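Local coordinates for nitroreductase family protein (Sphingopyxis sp., PDB 7DP1) that acts as an FMN- and NADPH-dependent nitroreductase that breaks down dinitroaniline herbicides, with its flavins bound where two subunits meet, at residues A[101-106]-A[215-220]; A[43-48]-A[154-159]; A[67-72]-A[182-187]; A[27-32]-A[134-139]. The protein carries 1 engineered substitution. One frame throughout, in Å; residues are numbered along the deposited sequence.

Contact 1: residues A[101-106]-A[215-220]; sequences FGVGEA and WPVPRV. With FMN (flavin mononucleotide), chain C.
Val103 and Ala106, neighbours on one side of helix 96-109, press against the indole of Trp215 to make the apolar part of this contact. Ala106 CB rests 3.3 Å from Trp215 CE3, while Val103 CG2 comes in at the ring edge, 3.4 Å from Trp215 CH2. One indole face carries Ala106 O, 3.8 Å above the plane; the opposite face carries Val217 CG2, so the ring is wedged between helix and loop. Trp215 chi1 of 55° sets CG between backbone N and carbonyl carbon, folding the indole over its own chain. Without the indole, as with an alanine here, Val103 CG2 and Ala106 CB would probably lose their apolar partner and a gap would open between helix and loop. The polar part belongs to the FMN pocket, which Val103, Val217 and Arg219 help to line. Arg219 NH2 grips the phosphate of FMN (chain C) by a nearly straight bond to O2P (2.8 Å, 168°), and Arg219 NH1 adds a weak one. Arg219 NH1 also donates to Pro218 O at 3.1 Å, fixing the guanidinium's rotation. The loop between strands 195-204 and 226-229 packs on helix 96-109 and also bonds to the second subunit, whose Arg43 donates to Val217 O.

Contact 2: residues A[43-48]-A[154-159]; sequences RAPSGG and MGMWLQ. With FMN (flavin mononucleotide), chain D.
Ala44 and Trp157 bring their CA atoms to 5.4 Å, where the loop following helix 31-41 runs past helix 148-167. The loop is extended from Ala44 through Ser46, whereas 154-159 is regular helix, held by i to i+4 backbone bonds. Ala44 CB lies 3.8 Å from Trp157 CA, packing on the helix backbone itself, and the small methyl permits this close approach. The indole of Trp157 leads elsewhere, stacking with Trp53. The site is characteristic of the nitroreductase homodimer, in which each flavin lies between subunits: here FMN of chain D rests on this loop and helix, while Ser20, Arg22 and Arg219 of the second subunit hydrogen-bond to it. Pro45 and Met156 carry the flavin side, their side chains crossing at about a right angle with Pro45 CG 4.0 Å from Met156 SD. Beyond CG the methionine chain is extended (chi2 172°), which carries its sulfur to 3.5 Å from FMN C8M and its CE to 3.8 Å from FMN C7M. Cutting this side chain back to an alanine is likely to leave the flavin's methyl groups and the Pro45 ring without their shared neighbour. Gly47 N lies 3.4 Å from FMN C8M and is hydrogen-bonded to Asp153 of the same helix; Pro45 CB meets the ribityl chain, 3.3 Å from FMN O3'.

Contact 3: residues A[67-72]-A[182-187]; sequences QDAVAA and GATVRA
Ala69 and Val70 of helix 60-74 meet Thr184 and Val185 of helix 182-189 in a small, partly buried helix-helix contact, made by aliphatic groups, with its centre about 16 Å from the centre of the chain. The short segments run nearly antiparallel, at 154°, with their axes 9.4 Å apart; the two helices come together through small and beta-branched residues, and only 133 Å² is buried between them. Thr184 makes the tighter approach. Its CG2 stands 3.6 Å from Ala69 CB and 3.9 Å from Ala69 C, so the methyl lies against the side chain and backbone of the facing helix at once. The torsion of Thr184 divides its two branches: with OG1 at chi1 -67°, CG2 falls anti to the backbone N and faces Ala69, while the hydroxyl is left to hydrogen-bond with Gln82. The polar end of the threonine is therefore satisfied outside the helix pair, and its apolar end does the packing. Beside it the two valines meet branch to branch, Val70 CG2 at 3.9 Å from Val185 CG2. Val70 is further enclosed by Tyr129, Trp178 and Tyr181, which places this edge of the contact inside the protein. Arg186 takes no part in the pairing and forms a salt bridge with Glu84. The arrangement is plain antiparallel helix packing within the alpha+beta fold of the FMN-dependent nitroreductases, with the side chain of Val70 about 11 Å from a bound flavin.

Contact 4: residues A[27-32]-A[134-139]; sequences RPVDRA and APVMLF
Val29 sets its side chain against Pro135 and Val136, crossing each at about a right angle. Val29 CG2 touches Pro135 CG at 3.8 Å and also reaches Val136 CG2, at 4.0 Å. The same Val136 methyl lies 3.9 Å from Val29 CB, so it packs on the root of the valine as well as on one branch. Val136 chi1 of 166° puts CG1 anti to the backbone N and leaves CG2 as the branch turned to Val29. At the other end of the contact the Pro135 ring backs onto the main chain, its CG 3.8 Å from Arg27 O. One residue beyond Val29, Asp30 is the N-cap of helix 31-41, its OD1 accepting a weak bond from Ala32 N (3.0 Å, 137°). On the opposing segment, Pro135 O accepts from Thr59 and Ala134 O from Trp63, which ties the entry to the strand to its neighbours. Leu34 of helix 31-41 touches both Val29 and Val136, continuing the apolar seam. The contact thus joins the approach to helix 31-41 to the start of strand 136-143, an inner strand of the antiparallel sheet, bonded through its backbone to strands 54-59 and 195-204.

Contacts 1 and 2 are buried and both border flavin at the subunit interface, yet differ in chemistry: contact 1 joins indole packing to an arginine grip on the phosphate, whereas contact 2 offers apolar and backbone atoms to the flavin's methyl groups and ribityl chain. Contacts 3 and 4 are only partly buried and rest on apolar packing, with no polar bond between their segments. Strand 136-143 joins three of them: Trp157 CH2 of contact 2 packs on Leu138 CD1 of contact 4 at 3.7 Å, and Val185 CG1 of contact 3 on Phe139 CE1 at 3.8 Å. Within one chain contact 1 touches none of the others, but across the dimer its loop bonds to the 43-48 loop of the second subunit.

Contact 1: residues A[101-106]-A[215-220]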
# COMPACT_ATOMS: atom_id res chain seq x y z
N PHE A 101 19.40 -7.95 -2.07
CA PHE A 101 20.56 -8.28 -2.88
C PHE A 101 20.28 -9.52 -3.72
O PHE A 101 20.80 -9.65 -4.83
CB PHE A 101 21.78 -8.45 -1.99
CG PHE A 101 22.19 -7.17 -1.33
CD1 PHE A 101 22.69 -6.13 -2.08
CD2 PHE A 101 22.04 -7.00 0.04
CE1 PHE A 101 23.04 -4.94 -1.49
CE2 PHE A 101 22.40 -5.81 0.64
CZ PHE A 101 22.91 -4.79 -0.12
N GLY A 102 19.43 -10.40 -3.21
CA GLY A 102 18.99 -11.57 -3.95
C GLY A 102 18.20 -11.22 -5.20
O GLY A 102 18.38 -11.84 -6.25
N VAL A 103 17.34 -10.21 -5.11
CA VAL A 103 16.61 -9.77 -6.29
C VAL A 103 17.60 -8.97 -7.12
O VAL A 103 17.48 -8.89 -8.34
CB VAL A 103 15.34 -8.94 -5.95
CG1 VAL A 103 15.70 -7.62 -5.27
CG2 VAL A 103 14.53 -8.68 -7.20
N GLY A 104 18.57 -8.39 -6.43
CA GLY A 104 19.66 -7.68 -7.06
C GLY A 104 20.45 -8.63 -7.95
O GLY A 104 20.89 -8.25 -9.03
N GLU A 105 20.60 -9.87 -7.50
CA GLU A 105 21.32 -10.88 -8.28
C GLU A 105 20.64 -11.16 -9.60
O GLU A 105 21.25 -11.07 -10.67
CB GLU A 105 21.41 -12.21 -7.52
CG GLU A 105 22.13 -12.18 -6.20
CD GLU A 105 22.64 -13.54 -5.78
OE1 GLU A 105 23.06 -14.33 -6.66
OE2 GLU A 105 22.64 -13.82 -4.57
N ALA A 106 19.36 -11.50 -9.50
CA ALA A 106 18.57 -11.90 -10.66
C ALA A 106 18.39 -10.78 -11.69
O ALA A 106 18.39 -11.04 -12.90
CB ALA A 106 17.23 -12.42 -10.20
N TRP A 215 13.06 -12.83 -16.07
CA TRP A 215 13.54 -13.67 -14.99
C TRP A 215 12.50 -13.77 -13.88
O TRP A 215 11.78 -12.80 -13.60
CB TRP A 215 14.87 -13.13 -14.44
CG TRP A 215 14.80 -11.68 -14.02
CD1 TRP A 215 14.94 -10.59 -14.82
CD2 TRP A 215 14.52 -11.18 -12.70
NE1 TRP A 215 14.80 -9.44 -14.09
CE2 TRP A 215 14.53 -9.77 -12.79
CE3 TRP A 215 14.27 -11.79 -11.47
CZ2 TRP A 215 14.30 -8.95 -11.68
CZ3 TRP A 215 14.04 -10.97 -10.37
CH2 TRP A 215 14.06 -9.57 -10.48
N PRO A 216 12.39 -14.95 -13.25
CA PRO A 216 11.40 -15.16 -12.19
C PRO A 216 11.81 -14.41 -10.93
O PRO A 216 12.97 -14.48 -10.53
CB PRO A 216 11.44 -16.67 -11.98
CG PRO A 216 12.81 -17.06 -12.38
CD PRO A 216 13.23 -16.13 -13.47
N VAL A 217 10.87 -13.66 -10.37
CA VAL A 217 11.16 -12.82 -9.21
C VAL A 217 10.81 -13.52 -7.92
O VAL A 217 9.64 -13.84 -7.67
CB VAL A 217 10.40 -11.50 -9.29
CG1 VAL A 217 10.88 -10.55 -8.21
CG2 VAL A 217 10.55 -10.89 -10.68
N PRO A 218 11.80 -13.70 -7.05
CA PRO A 218 11.65 -14.48 -5.81
C PRO A 218 10.77 -13.81 -4.75
O PRO A 218 10.70 -12.59 -4.68
CB PRO A 218 13.09 -14.62 -5.31
CG PRO A 218 13.83 -13.49 -5.92
CD PRO A 218 13.18 -13.21 -7.24
N ARG A 219 10.13 -14.63 -3.93
CA ARG A 219 9.46 -14.14 -2.73
C ARG A 219 9.76 -15.13 -1.62
O ARG A 219 10.03 -16.29 -1.90
CB ARG A 219 7.96 -14.01 -2.92
CG ARG A 219 7.49 -12.88 -3.85
CD ARG A 219 7.78 -11.50 -3.25
NE ARG A 219 7.14 -10.45 -4.04
CZ ARG A 219 7.59 -10.01 -5.21
NH1 ARG A 219 8.69 -10.54 -5.74
NH2 ARG A 219 6.94 -9.06 -5.85
N VAL A 220 9.73 -14.68 -0.37
CA VAL A 220 9.89 -15.63 0.72
C VAL A 220 8.64 -16.48 0.81
O VAL A 220 7.59 -16.11 0.29
CB VAL A 220 10.17 -14.92 2.06
CG1 VAL A 220 11.48 -14.11 1.97
CG2 VAL A 220 8.99 -14.04 2.44
N1 FMN C . 12.96 -0.91 -8.45
C2 FMN C . 14.04 -0.25 -9.01
O2 FMN C . 14.74 -0.81 -9.85
N3 FMN C . 14.35 1.04 -8.64
C4 FMN C . 13.58 1.70 -7.71
O4 FMN C . 13.87 2.87 -7.40
C4A FMN C . 12.51 1.03 -7.13
N5 FMN C . 11.72 1.65 -6.18
C5A FMN C . 10.64 1.01 -5.62
C6 FMN C . 9.87 1.68 -4.68
C7 FMN C . 8.78 1.06 -4.10
C7M FMN C . 7.93 1.77 -3.09
C8 FMN C . 8.46 -0.24 -4.45
C8M FMN C . 7.26 -0.86 -3.81
C9 FMN C . 9.23 -0.93 -5.40
C9A FMN C . 10.33 -0.30 -5.99
N10 FMN C . 11.13 -0.94 -6.93
C10 FMN C . 12.20 -0.28 -7.50
C1' FMN C . 10.83 -2.34 -7.38
C2' FMN C . 11.23 -3.44 -6.41
O2' FMN C . 12.61 -3.68 -6.52
C3' FMN C . 10.46 -4.70 -6.78
O3' FMN C . 9.11 -4.47 -6.42
C4' FMN C . 10.92 -5.95 -6.05
O4' FMN C . 12.24 -6.35 -6.39
C5' FMN C . 10.00 -7.08 -6.44
O5' FMN C . 10.11 -7.25 -7.84
P FMN C . 8.74 -7.25 -8.68
O1P FMN C . 9.07 -7.19 -10.14
O2P FMN C . 7.95 -8.51 -8.35
O3P FMN C . 7.92 -6.04 -8.26

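Contact 2: residues A[43-48]-A[154-159]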
# COMPACT_ATOMS: atom_id res chain seq x y z
N ARG A 43 -10.91 4.09 -5.84
CA ARG A 43 -11.73 3.26 -4.95
C ARG A 43 -10.89 2.53 -3.92
O ARG A 43 -11.41 1.75 -3.12
CB ARG A 43 -12.54 2.22 -5.73
CG ARG A 43 -13.49 2.84 -6.77
CD ARG A 43 -14.42 3.89 -6.17
NE ARG A 43 -15.16 3.39 -5.01
CZ ARG A 43 -16.14 4.04 -4.40
NH1 ARG A 43 -16.57 5.20 -4.89
NH2 ARG A 43 -16.73 3.52 -3.33
N ALA A 44 -9.58 2.77 -3.93
CA ALA A 44 -8.74 2.22 -2.87
C ALA A 44 -9.22 2.74 -1.53
O ALA A 44 -9.73 3.87 -1.43
CB ALA A 44 -7.25 2.59 -3.10
N PRO A 45 -9.09 1.90 -0.48
CA PRO A 45 -9.49 2.38 0.84
C PRO A 45 -8.41 3.23 1.46
O PRO A 45 -7.26 3.25 0.99
CB PRO A 45 -9.69 1.08 1.64
CG PRO A 45 -8.63 0.19 1.07
CD PRO A 45 -8.53 0.55 -0.42
N SER A 46 -8.76 3.92 2.53
CA SER A 46 -7.78 4.71 3.25
C SER A 46 -8.34 4.97 4.62
O SER A 46 -9.56 5.03 4.79
CB SER A 46 -7.48 6.01 2.50
OG SER A 46 -8.66 6.79 2.37
N GLY A 47 -7.47 5.10 5.61
CA GLY A 47 -7.92 5.43 6.95
C GLY A 47 -8.76 6.68 6.93
O GLY A 47 -8.35 7.71 6.37
N GLY A 48 -9.97 6.57 7.50
CA GLY A 48 -10.88 7.70 7.60
C GLY A 48 -11.36 8.21 6.24
O GLY A 48 -11.90 9.31 6.14
N MET A 154 -1.24 5.29 0.82
CA MET A 154 -0.69 5.55 -0.51
C MET A 154 -0.31 4.25 -1.24
O MET A 154 -0.53 4.11 -2.46
CB MET A 154 0.53 6.49 -0.43
CG MET A 154 0.17 7.93 -0.00
SD MET A 154 1.51 9.13 -0.31
CE MET A 154 2.76 8.59 0.85
N GLY A 155 0.29 3.32 -0.49
CA GLY A 155 0.65 2.01 -1.05
C GLY A 155 -0.58 1.30 -1.57
O GLY A 155 -0.58 0.70 -2.65
N MET A 156 -1.66 1.40 -0.82
CA MET A 156 -2.91 0.77 -1.22
C MET A 156 -3.33 1.32 -2.56
O MET A 156 -3.69 0.57 -3.47
CB MET A 156 -3.99 0.99 -0.16
CG MET A 156 -3.71 0.24 1.15
SD MET A 156 -4.91 0.74 2.41
CE MET A 156 -3.94 0.33 3.87
N TRP A 157 -3.27 2.64 -2.69
CA TRP A 157 -3.60 3.28 -3.98
C TRP A 157 -2.64 2.89 -5.09
O TRP A 157 -3.06 2.50 -6.18
CB TRP A 157 -3.60 4.79 -3.84
CG TRP A 157 -3.89 5.52 -5.12
CD1 TRP A 157 -5.13 5.74 -5.65
CD2 TRP A 157 -2.95 6.15 -6.01
NE1 TRP A 157 -5.02 6.47 -6.82
CE2 TRP A 157 -3.70 6.73 -7.07
CE3 TRP A 157 -1.55 6.26 -6.04
CZ2 TRP A 157 -3.10 7.44 -8.14
CZ3 TRP A 157 -0.95 6.96 -7.11
CH2 TRP A 157 -1.73 7.53 -8.15
N LEU A 158 -1.35 2.99 -4.80
CA LEU A 158 -0.34 2.68 -5.80
C LEU A 158 -0.47 1.27 -6.34
O LEU A 158 -0.39 1.05 -7.54
CB LEU A 158 1.07 2.87 -5.20
CG LEU A 158 2.14 2.81 -6.29
CD1 LEU A 158 1.96 3.99 -7.26
CD2 LEU A 158 3.53 2.81 -5.69
N GLN A 159 -0.64 0.28 -5.44
CA GLN A 159 -0.85 -1.09 -5.91
C GLN A 159 -2.14 -1.20 -6.74
O GLN A 159 -2.22 -1.99 -7.67
CB GLN A 159 -0.89 -2.07 -4.73
CG GLN A 159 -1.25 -3.51 -5.10
CD GLN A 159 -0.14 -4.24 -5.85
OE1 GLN A 159 0.73 -3.61 -6.50
NE2 GLN A 159 -0.15 -5.56 -5.76
N1 FMN D . -12.96 1.49 9.27
C2 FMN D . -13.50 1.35 10.52
O2 FMN D . -14.71 1.34 10.65
N3 FMN D . -12.68 1.22 11.63
C4 FMN D . -11.31 1.21 11.51
O4 FMN D . -10.61 1.07 12.53
C4A FMN D . -10.76 1.35 10.22
N5 FMN D . -9.40 1.36 10.03
C5A FMN D . -8.87 1.46 8.75
C6 FMN D . -7.50 1.44 8.58
C7 FMN D . -6.97 1.55 7.30
C7M FMN D . -5.48 1.51 7.12
C8 FMN D . -7.80 1.68 6.20
C8M FMN D . -7.21 1.76 4.81
C9 FMN D . -9.17 1.70 6.37
C9A FMN D . -9.71 1.58 7.65
N10 FMN D . -11.08 1.60 7.85
C10 FMN D . -11.59 1.48 9.12
C1' FMN D . -12.04 1.72 6.70
C2' FMN D . -12.12 3.14 6.13
O2' FMN D . -12.94 3.95 6.94
C3' FMN D . -12.68 3.02 4.72
O3' FMN D . -11.77 2.31 3.90
C4' FMN D . -12.99 4.37 4.06
O4' FMN D . -14.05 4.96 4.79
C5' FMN D . -13.48 4.08 2.64
O5' FMN D . -14.60 3.20 2.69
P FMN D . -14.61 1.80 1.86
O1P FMN D . -15.87 1.07 2.30
O2P FMN D . -14.64 1.99 0.37
O3P FMN D . -13.32 1.08 2.17

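Contact 3: residues A[67-72]-A[182-187]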
# COMPACT_ATOMS: atom_id res chain seq x y z
N GLN A 67 14.08 14.92 -15.89
CA GLN A 67 15.25 14.07 -16.12
C GLN A 67 16.56 14.84 -16.13
O GLN A 67 17.55 14.38 -15.57
CB GLN A 67 15.09 13.29 -17.42
CG GLN A 67 14.15 12.09 -17.29
CD GLN A 67 13.85 11.43 -18.62
OE1 GLN A 67 14.59 10.56 -19.07
NE2 GLN A 67 12.76 11.84 -19.25
N ASP A 68 16.54 16.03 -16.73
CA ASP A 68 17.76 16.81 -16.91
C ASP A 68 18.20 17.43 -15.60
O ASP A 68 19.38 17.47 -15.27
CB ASP A 68 17.53 17.92 -17.95
CG ASP A 68 17.35 17.38 -19.36
OD1 ASP A 68 17.65 16.19 -19.59
OD2 ASP A 68 16.92 18.16 -20.23
N ALA A 69 17.22 17.93 -14.85
CA ALA A 69 17.47 18.53 -13.56
C ALA A 69 18.09 17.52 -12.61
O ALA A 69 19.06 17.81 -11.93
CB ALA A 69 16.21 19.09 -12.99
N VAL A 70 17.52 16.32 -12.58
CA VAL A 70 18.04 15.29 -11.70
C VAL A 70 19.43 14.83 -12.18
O VAL A 70 20.31 14.56 -11.37
CB VAL A 70 17.07 14.10 -11.63
CG1 VAL A 70 17.72 12.94 -10.90
CG2 VAL A 70 15.78 14.51 -10.91
N ALA A 71 19.63 14.77 -13.49
CA ALA A 71 20.94 14.41 -14.03
C ALA A 71 22.01 15.41 -13.58
O ALA A 71 23.15 15.03 -13.30
CB ALA A 71 20.88 14.32 -15.53
N ALA A 72 21.65 16.68 -13.52
CA ALA A 72 22.56 17.72 -13.04
C ALA A 72 23.00 17.47 -11.59
O ALA A 72 24.14 17.72 -11.24
CB ALA A 72 21.92 19.09 -13.16
N GLY A 182 14.47 14.60 -4.02
CA GLY A 182 13.12 15.08 -3.84
C GLY A 182 12.94 16.57 -4.13
O GLY A 182 12.05 16.96 -4.89
N ALA A 183 13.80 17.39 -3.54
CA ALA A 183 13.70 18.84 -3.66
C ALA A 183 13.77 19.30 -5.10
O ALA A 183 13.01 20.17 -5.52
CB ALA A 183 14.79 19.53 -2.84
N THR A 184 14.70 18.72 -5.86
CA THR A 184 14.82 19.03 -7.28
C THR A 184 13.56 18.62 -8.04
O THR A 184 13.01 19.40 -8.81
CB THR A 184 16.02 18.32 -7.93
OG1 THR A 184 17.23 18.85 -7.39
CG2 THR A 184 16.01 18.53 -9.44
N VAL A 185 13.12 17.39 -7.84
CA VAL A 185 11.92 16.90 -8.50
C VAL A 185 10.73 17.80 -8.17
O VAL A 185 10.03 18.27 -9.08
CB VAL A 185 11.61 15.45 -8.10
CG1 VAL A 185 10.30 14.94 -8.76
CG2 VAL A 185 12.80 14.54 -8.43
N ARG A 186 10.52 18.07 -6.88
CA ARG A 186 9.44 18.94 -6.44
C ARG A 186 9.56 20.30 -7.12
O ARG A 186 8.56 20.88 -7.51
CB ARG A 186 9.42 19.12 -4.92
CG ARG A 186 8.85 17.91 -4.18
CD ARG A 186 8.51 18.22 -2.72
NE ARG A 186 9.64 17.91 -1.85
CZ ARG A 186 10.45 18.80 -1.31
NH1 ARG A 186 10.26 20.10 -1.54
NH2 ARG A 186 11.44 18.40 -0.54
N ALA A 187 10.79 20.81 -7.23
CA ALA A 187 10.99 22.08 -7.92
C ALA A 187 10.54 22.01 -9.38
O ALA A 187 9.77 22.86 -9.84
CB ALA A 187 12.45 22.51 -7.83

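Contact 4: residues A[27-32]-A[134-139]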
# COMPACT_ATOMS: atom_id res chain seq x y z
N ARG A 27 6.10 3.02 -27.36
CA ARG A 27 4.70 3.18 -27.68
C ARG A 27 4.10 4.11 -26.64
O ARG A 27 4.26 3.89 -25.44
CB ARG A 27 4.02 1.81 -27.68
CG ARG A 27 2.54 1.82 -27.94
CD ARG A 27 2.02 0.39 -27.91
NE ARG A 27 0.57 0.34 -28.08
CZ ARG A 27 -0.13 -0.78 -28.07
NH1 ARG A 27 0.48 -1.94 -27.90
NH2 ARG A 27 -1.45 -0.75 -28.22
N PRO A 28 3.42 5.18 -27.09
CA PRO A 28 2.81 6.15 -26.19
C PRO A 28 1.74 5.51 -25.32
O PRO A 28 1.19 4.46 -25.66
CB PRO A 28 2.17 7.18 -27.13
CG PRO A 28 2.06 6.47 -28.44
CD PRO A 28 3.24 5.56 -28.50
N VAL A 29 1.46 6.15 -24.20
CA VAL A 29 0.39 5.74 -23.33
C VAL A 29 -0.82 6.65 -23.57
O VAL A 29 -0.70 7.87 -23.60
CB VAL A 29 0.84 5.79 -21.86
CG1 VAL A 29 -0.28 5.34 -20.95
CG2 VAL A 29 2.05 4.90 -21.67
N ASP A 30 -1.98 6.03 -23.77
CA ASP A 30 -3.22 6.76 -23.98
C ASP A 30 -3.62 7.56 -22.74
O ASP A 30 -3.98 6.95 -21.72
CB ASP A 30 -4.35 5.80 -24.34
CG ASP A 30 -5.69 6.50 -24.52
OD1 ASP A 30 -5.68 7.72 -24.78
OD2 ASP A 30 -6.74 5.85 -24.36
N ARG A 31 -3.55 8.89 -22.82
CA ARG A 31 -3.99 9.75 -21.71
C ARG A 31 -5.37 9.36 -21.20
O ARG A 31 -5.63 9.35 -19.99
CB ARG A 31 -4.03 11.22 -22.13
CG ARG A 31 -4.61 12.15 -21.07
CD ARG A 31 -5.03 13.50 -21.64
NE ARG A 31 -5.29 14.49 -20.60
CZ ARG A 31 -6.35 14.49 -19.79
NH1 ARG A 31 -6.49 15.44 -18.88
NH2 ARG A 31 -7.27 13.53 -19.89
N ALA A 32 -6.27 9.05 -22.14
CA ALA A 32 -7.63 8.63 -21.82
C ALA A 32 -7.69 7.39 -20.95
O ALA A 32 -8.44 7.33 -19.97
CB ALA A 32 -8.41 8.40 -23.10
N ALA A 134 10.53 4.53 -20.02
CA ALA A 134 9.09 4.70 -20.01
C ALA A 134 8.72 6.11 -20.49
O ALA A 134 9.41 7.08 -20.16
CB ALA A 134 8.54 4.45 -18.64
N PRO A 135 7.64 6.21 -21.27
CA PRO A 135 7.17 7.49 -21.83
C PRO A 135 6.45 8.38 -20.82
O PRO A 135 6.34 9.58 -21.04
CB PRO A 135 6.21 7.05 -22.94
CG PRO A 135 5.69 5.74 -22.46
CD PRO A 135 6.84 5.08 -21.75
N VAL A 136 5.97 7.78 -19.74
CA VAL A 136 5.17 8.48 -18.73
C VAL A 136 5.76 8.24 -17.35
O VAL A 136 6.21 7.14 -17.05
CB VAL A 136 3.69 8.00 -18.76
CG1 VAL A 136 2.93 8.45 -17.52
CG2 VAL A 136 2.98 8.46 -20.06
N MET A 137 5.79 9.27 -16.52
CA MET A 137 6.25 9.10 -15.14
C MET A 137 5.27 9.74 -14.16
O MET A 137 4.94 10.93 -14.29
CB MET A 137 7.65 9.69 -14.94
CG MET A 137 8.12 9.71 -13.48
SD MET A 137 8.43 8.04 -12.82
CE MET A 137 9.66 7.50 -14.02
N LEU A 138 4.79 8.95 -13.21
CA LEU A 138 3.90 9.43 -12.15
C LEU A 138 4.69 9.64 -10.88
O LEU A 138 5.34 8.72 -10.38
CB LEU A 138 2.77 8.43 -11.88
CG LEU A 138 1.81 8.70 -10.72
CD1 LEU A 138 0.42 8.23 -11.09
CD2 LEU A 138 2.26 7.99 -9.46
N PHE A 139 4.56 10.83 -10.32
CA PHE A 139 5.19 11.12 -9.05
C PHE A 139 4.11 11.19 -7.98
O PHE A 139 3.21 12.04 -8.04
CB PHE A 139 5.98 12.42 -9.10
CG PHE A 139 7.23 12.32 -9.91
CD1 PHE A 139 8.33 11.66 -9.42
CD2 PHE A 139 7.31 12.91 -11.18
CE1 PHE A 139 9.51 11.55 -10.16
CE2 PHE A 139 8.47 12.81 -11.93
CZ PHE A 139 9.58 12.14 -11.42